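Long-range contact in mandelate racemase/muconate lactonizing enzyme (PDB 4J3Z), which probably acts on a carboxylate substrate by abstracting the proton next to its acid group, as related enolase-superfamily enzymes do, though its own reaction is not established: residues D[167-181]-D[208-222]. Residues are numbered along the deposited sequence; the frame is centred on the assembly and turned at random.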
# COMPACT_ATOMS: atom_id res chain seq x y z
N PHE D 167 -29.11 21.50 -5.44
CA PHE D 167 -30.37 20.80 -5.60
C PHE D 167 -30.18 19.33 -5.22
O PHE D 167 -29.05 18.82 -5.24
CB PHE D 167 -30.87 20.94 -7.05
CG PHE D 167 -29.85 20.52 -8.09
CD1 PHE D 167 -28.88 21.42 -8.53
CD2 PHE D 167 -29.87 19.24 -8.61
CE1 PHE D 167 -27.94 21.04 -9.48
CE2 PHE D 167 -28.93 18.85 -9.56
CZ PHE D 167 -27.97 19.75 -10.00
N ASP D 168 -31.29 18.66 -4.90
CA ASP D 168 -31.26 17.24 -4.51
C ASP D 168 -32.46 16.49 -5.10
O ASP D 168 -33.49 16.35 -4.44
CB ASP D 168 -31.21 17.08 -2.98
CG ASP D 168 -31.52 15.65 -2.52
OD1 ASP D 168 -30.65 14.76 -2.63
OD2 ASP D 168 -32.66 15.43 -2.04
N PRO D 169 -32.34 16.01 -6.34
CA PRO D 169 -33.40 15.24 -6.98
C PRO D 169 -33.29 13.74 -6.70
O PRO D 169 -34.08 12.95 -7.22
CB PRO D 169 -33.15 15.51 -8.46
CG PRO D 169 -31.67 15.61 -8.55
CD PRO D 169 -31.19 16.20 -7.25
N ALA D 170 -32.32 13.35 -5.87
CA ALA D 170 -31.97 11.94 -5.71
C ALA D 170 -32.97 11.13 -4.89
O ALA D 170 -32.83 9.91 -4.76
CB ALA D 170 -30.56 11.81 -5.15
N GLY D 171 -33.98 11.80 -4.34
CA GLY D 171 -35.06 11.13 -3.63
C GLY D 171 -34.79 10.91 -2.15
O GLY D 171 -33.64 10.98 -1.72
N PRO D 172 -35.85 10.62 -1.37
CA PRO D 172 -35.85 10.58 0.10
C PRO D 172 -34.79 9.65 0.70
O PRO D 172 -34.46 8.61 0.11
CB PRO D 172 -37.25 10.07 0.45
CG PRO D 172 -37.75 9.41 -0.80
CD PRO D 172 -37.16 10.21 -1.91
N TYR D 173 -34.29 10.02 1.88
CA TYR D 173 -33.27 9.24 2.58
C TYR D 173 -33.83 8.45 3.76
O TYR D 173 -34.72 8.92 4.47
CB TYR D 173 -32.09 10.12 3.02
CG TYR D 173 -32.46 11.46 3.63
CD1 TYR D 173 -32.80 11.56 4.98
CD2 TYR D 173 -32.43 12.63 2.87
CE1 TYR D 173 -33.12 12.79 5.55
CE2 TYR D 173 -32.76 13.86 3.43
CZ TYR D 173 -33.10 13.93 4.77
OH TYR D 173 -33.41 15.15 5.34
N THR D 174 -33.29 7.26 3.97
CA THR D 174 -33.83 6.29 4.93
C THR D 174 -32.87 6.01 6.07
O THR D 174 -31.65 6.17 5.94
CB THR D 174 -34.15 4.95 4.23
OG1 THR D 174 -32.98 4.48 3.55
CG2 THR D 174 -35.29 5.11 3.23
N MET D 175 -33.43 5.57 7.20
CA MET D 175 -32.63 5.14 8.34
C MET D 175 -31.93 3.80 8.08
O MET D 175 -30.98 3.43 8.78
CB MET D 175 -33.45 5.11 9.63
CG MET D 175 -34.83 4.48 9.52
SD MET D 175 -34.79 2.68 9.41
CE MET D 175 -36.47 2.37 8.86
N ARG D 176 -32.40 3.09 7.06
CA ARG D 176 -31.87 1.79 6.65
C ARG D 176 -30.38 1.83 6.32
O ARG D 176 -29.67 0.82 6.48
CB ARG D 176 -32.66 1.25 5.45
CG ARG D 176 -34.02 0.68 5.85
CD ARG D 176 -35.11 0.98 4.83
NE ARG D 176 -36.41 1.17 5.49
CZ ARG D 176 -37.17 0.19 5.98
NH1 ARG D 176 -36.78 -1.08 5.91
NH2 ARG D 176 -38.32 0.49 6.56
N GLY D 177 -29.92 3.00 5.88
CA GLY D 177 -28.52 3.23 5.54
C GLY D 177 -28.36 3.40 4.05
O GLY D 177 -29.30 3.82 3.35
N GLY D 178 -27.17 3.07 3.55
CA GLY D 178 -26.90 3.11 2.11
C GLY D 178 -27.73 2.08 1.36
O GLY D 178 -27.73 0.90 1.71
N HIS D 179 -28.45 2.54 0.35
CA HIS D 179 -29.21 1.65 -0.55
C HIS D 179 -28.83 1.94 -2.00
O HIS D 179 -28.18 2.94 -2.28
CB HIS D 179 -30.72 1.79 -0.34
CG HIS D 179 -31.24 3.19 -0.56
ND1 HIS D 179 -31.55 4.04 0.48
CD2 HIS D 179 -31.50 3.87 -1.70
CE1 HIS D 179 -31.98 5.19 -0.01
NE2 HIS D 179 -31.96 5.11 -1.33
N MET D 180 -29.23 1.04 -2.90
CA MET D 180 -28.98 1.19 -4.33
C MET D 180 -29.95 2.23 -4.90
O MET D 180 -31.16 2.11 -4.69
CB MET D 180 -29.18 -0.17 -5.01
CG MET D 180 -28.63 -0.31 -6.41
SD MET D 180 -26.85 -0.05 -6.53
CE MET D 180 -26.22 -1.61 -5.92
N PRO D 181 -29.44 3.26 -5.60
CA PRO D 181 -30.32 4.26 -6.21
C PRO D 181 -31.21 3.66 -7.29
O PRO D 181 -30.75 2.83 -8.09
CB PRO D 181 -29.35 5.28 -6.82
CG PRO D 181 -28.04 4.58 -6.92
CD PRO D 181 -28.02 3.61 -5.78
N PHE D 208 -24.19 19.12 -6.61
CA PHE D 208 -25.04 17.95 -6.48
C PHE D 208 -24.99 17.41 -5.06
O PHE D 208 -23.96 16.93 -4.58
CB PHE D 208 -24.72 16.86 -7.50
CG PHE D 208 -25.81 15.83 -7.62
CD1 PHE D 208 -26.97 16.11 -8.33
CD2 PHE D 208 -25.69 14.60 -6.98
CE1 PHE D 208 -27.98 15.18 -8.43
CE2 PHE D 208 -26.71 13.65 -7.08
CZ PHE D 208 -27.86 13.94 -7.80
N GLY D 209 -26.13 17.51 -4.40
CA GLY D 209 -26.24 17.15 -3.01
C GLY D 209 -27.17 15.98 -2.89
O GLY D 209 -28.37 16.09 -3.13
N THR D 210 -26.59 14.84 -2.56
CA THR D 210 -27.33 13.73 -2.01
C THR D 210 -27.20 13.92 -0.50
O THR D 210 -26.45 14.80 -0.05
CB THR D 210 -26.74 12.38 -2.46
OG1 THR D 210 -25.32 12.42 -2.39
CG2 THR D 210 -27.15 12.06 -3.89
N HIS D 211 -27.92 13.12 0.27
CA HIS D 211 -27.94 13.27 1.73
C HIS D 211 -27.49 11.98 2.39
O HIS D 211 -27.96 11.63 3.48
CB HIS D 211 -29.35 13.62 2.21
CG HIS D 211 -29.86 14.94 1.72
ND1 HIS D 211 -30.02 15.23 0.38
CD2 HIS D 211 -30.28 16.03 2.40
CE1 HIS D 211 -30.50 16.45 0.26
NE2 HIS D 211 -30.68 16.96 1.46
N GLY D 212 -26.58 11.27 1.73
CA GLY D 212 -26.02 10.02 2.24
C GLY D 212 -26.94 8.83 2.10
O GLY D 212 -26.83 7.87 2.87
N GLN D 213 -27.83 8.88 1.12
CA GLN D 213 -28.84 7.84 0.90
C GLN D 213 -28.23 6.53 0.40
O GLN D 213 -28.80 5.45 0.63
CB GLN D 213 -29.89 8.28 -0.14
CG GLN D 213 -30.39 9.72 -0.03
CD GLN D 213 -29.60 10.69 -0.90
OE1 GLN D 213 -28.40 10.87 -0.71
NE2 GLN D 213 -30.28 11.34 -1.84
N PHE D 214 -27.09 6.62 -0.28
CA PHE D 214 -26.65 5.52 -1.13
C PHE D 214 -25.39 4.79 -0.72
O PHE D 214 -24.47 5.37 -0.17
CB PHE D 214 -26.51 5.99 -2.58
CG PHE D 214 -27.73 6.67 -3.12
CD1 PHE D 214 -28.97 6.03 -3.12
CD2 PHE D 214 -27.64 7.96 -3.65
CE1 PHE D 214 -30.10 6.66 -3.63
CE2 PHE D 214 -28.77 8.59 -4.15
CZ PHE D 214 -30.00 7.94 -4.14
N ALA D 215 -25.37 3.49 -1.01
CA ALA D 215 -24.22 2.64 -0.81
C ALA D 215 -23.14 2.98 -1.83
O ALA D 215 -23.47 3.30 -2.97
CB ALA D 215 -24.66 1.19 -0.97
N PRO D 216 -21.85 2.91 -1.44
CA PRO D 216 -20.76 3.39 -2.31
C PRO D 216 -20.89 2.99 -3.79
O PRO D 216 -20.70 3.84 -4.65
CB PRO D 216 -19.50 2.79 -1.67
CG PRO D 216 -19.99 1.85 -0.60
CD PRO D 216 -21.31 2.40 -0.17
N ALA D 217 -21.20 1.73 -4.06
CA ALA D 217 -21.42 1.20 -5.41
C ALA D 217 -22.54 1.92 -6.16
O ALA D 217 -22.47 2.13 -7.39
CB ALA D 217 -21.74 -0.28 -5.35
N GLY D 218 -23.59 2.28 -5.41
CA GLY D 218 -24.72 3.01 -5.97
C GLY D 218 -24.30 4.39 -6.39
O GLY D 218 -24.54 4.82 -7.53
N ALA D 219 -23.65 5.09 -5.46
CA ALA D 219 -23.15 6.45 -5.67
C ALA D 219 -22.37 6.61 -6.98
O ALA D 219 -22.49 7.63 -7.66
CB ALA D 219 -22.29 6.87 -4.49
N ILE D 220 -21.60 5.58 -7.33
CA ILE D 220 -20.80 5.57 -8.55
C ILE D 220 -21.64 5.49 -9.83
O ILE D 220 -21.38 6.22 -10.79
CB ILE D 220 -19.77 4.44 -8.51
CG1 ILE D 220 -18.86 4.62 -7.28
CG2 ILE D 220 -19.00 4.37 -9.83
CD1 ILE D 220 -18.16 3.35 -6.82
N ARG D 221 -22.64 4.62 -9.85
CA ARG D 221 -23.64 4.61 -10.92
C ARG D 221 -24.26 5.99 -11.12
O ARG D 221 -24.46 6.42 -12.25
CB ARG D 221 -24.76 3.61 -10.63
CG ARG D 221 -24.36 2.15 -10.79
CD ARG D 221 -25.49 1.25 -10.32
NE ARG D 221 -26.67 1.34 -11.18
CZ ARG D 221 -27.91 1.05 -10.79
NH1 ARG D 221 -28.15 0.66 -9.54
NH2 ARG D 221 -28.91 1.15 -11.65
N LEU D 222 -24.56 6.69 -10.02
CA LEU D 222 -25.21 8.00 -10.08
C LEU D 222 -24.25 9.05 -10.61
O LEU D 222 -24.59 9.85 -11.50
CB LEU D 222 -25.75 8.40 -8.71
CG LEU D 222 -26.58 9.67 -8.53
CD1 LEU D 222 -27.75 9.72 -9.50
CD2 LEU D 222 -27.08 9.74 -7.09
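In the enolase-type barrel domain, the C-terminal ends of two neighbouring parallel strands, 164-167 and 205-209, are tied together through F167 and F208, and the loops that follow, on the side where relatives of this family keep their active site, stay in contact. The strand pairing ends in a weak bond from G209 N to F167 O, 3.3 Å, while F167 CE2 reaches the edge of the F208 ring at CD1, 3.6 Å away, in an oblique pair with planes 77° apart. Beyond the strands, H179 and F214 form a single isolated bridge, made up of two bonds: H179 N donates to Q213 O at 2.9 Å, and A215 N, just ahead of helix 216-226, donates to H179 O at 3.1 Å. With its CG placed between the backbone N and the carbonyl carbon (chi1 58°), the H179 imidazole folds back so that Q213 O lies over one ring face, offset toward the rim. F214 is the centre of the apolar part: P181 CB makes a CH-pi contact over one face, 3.8 Å from the centroid, A170 CB and H179 O sit at its edge, and Q213 CB covers the opposite face. Q213 bends at chi2, turning NE2 toward A170 CB and a weak bond with G171 O, though the exact set of this amide is uncertain. Y173 CD2 meets H211 CB at 3.3 Å, while the two rings, nearly parallel at 20°, are slid so far apart that they barely overlap; F83 of a third subunit stacks on Y173. On helix 216-226, R221 forms salt bridges with D205 and D230 of a second subunit, and its NH1 makes a weak bond to M180 SD, 3.4 Å away.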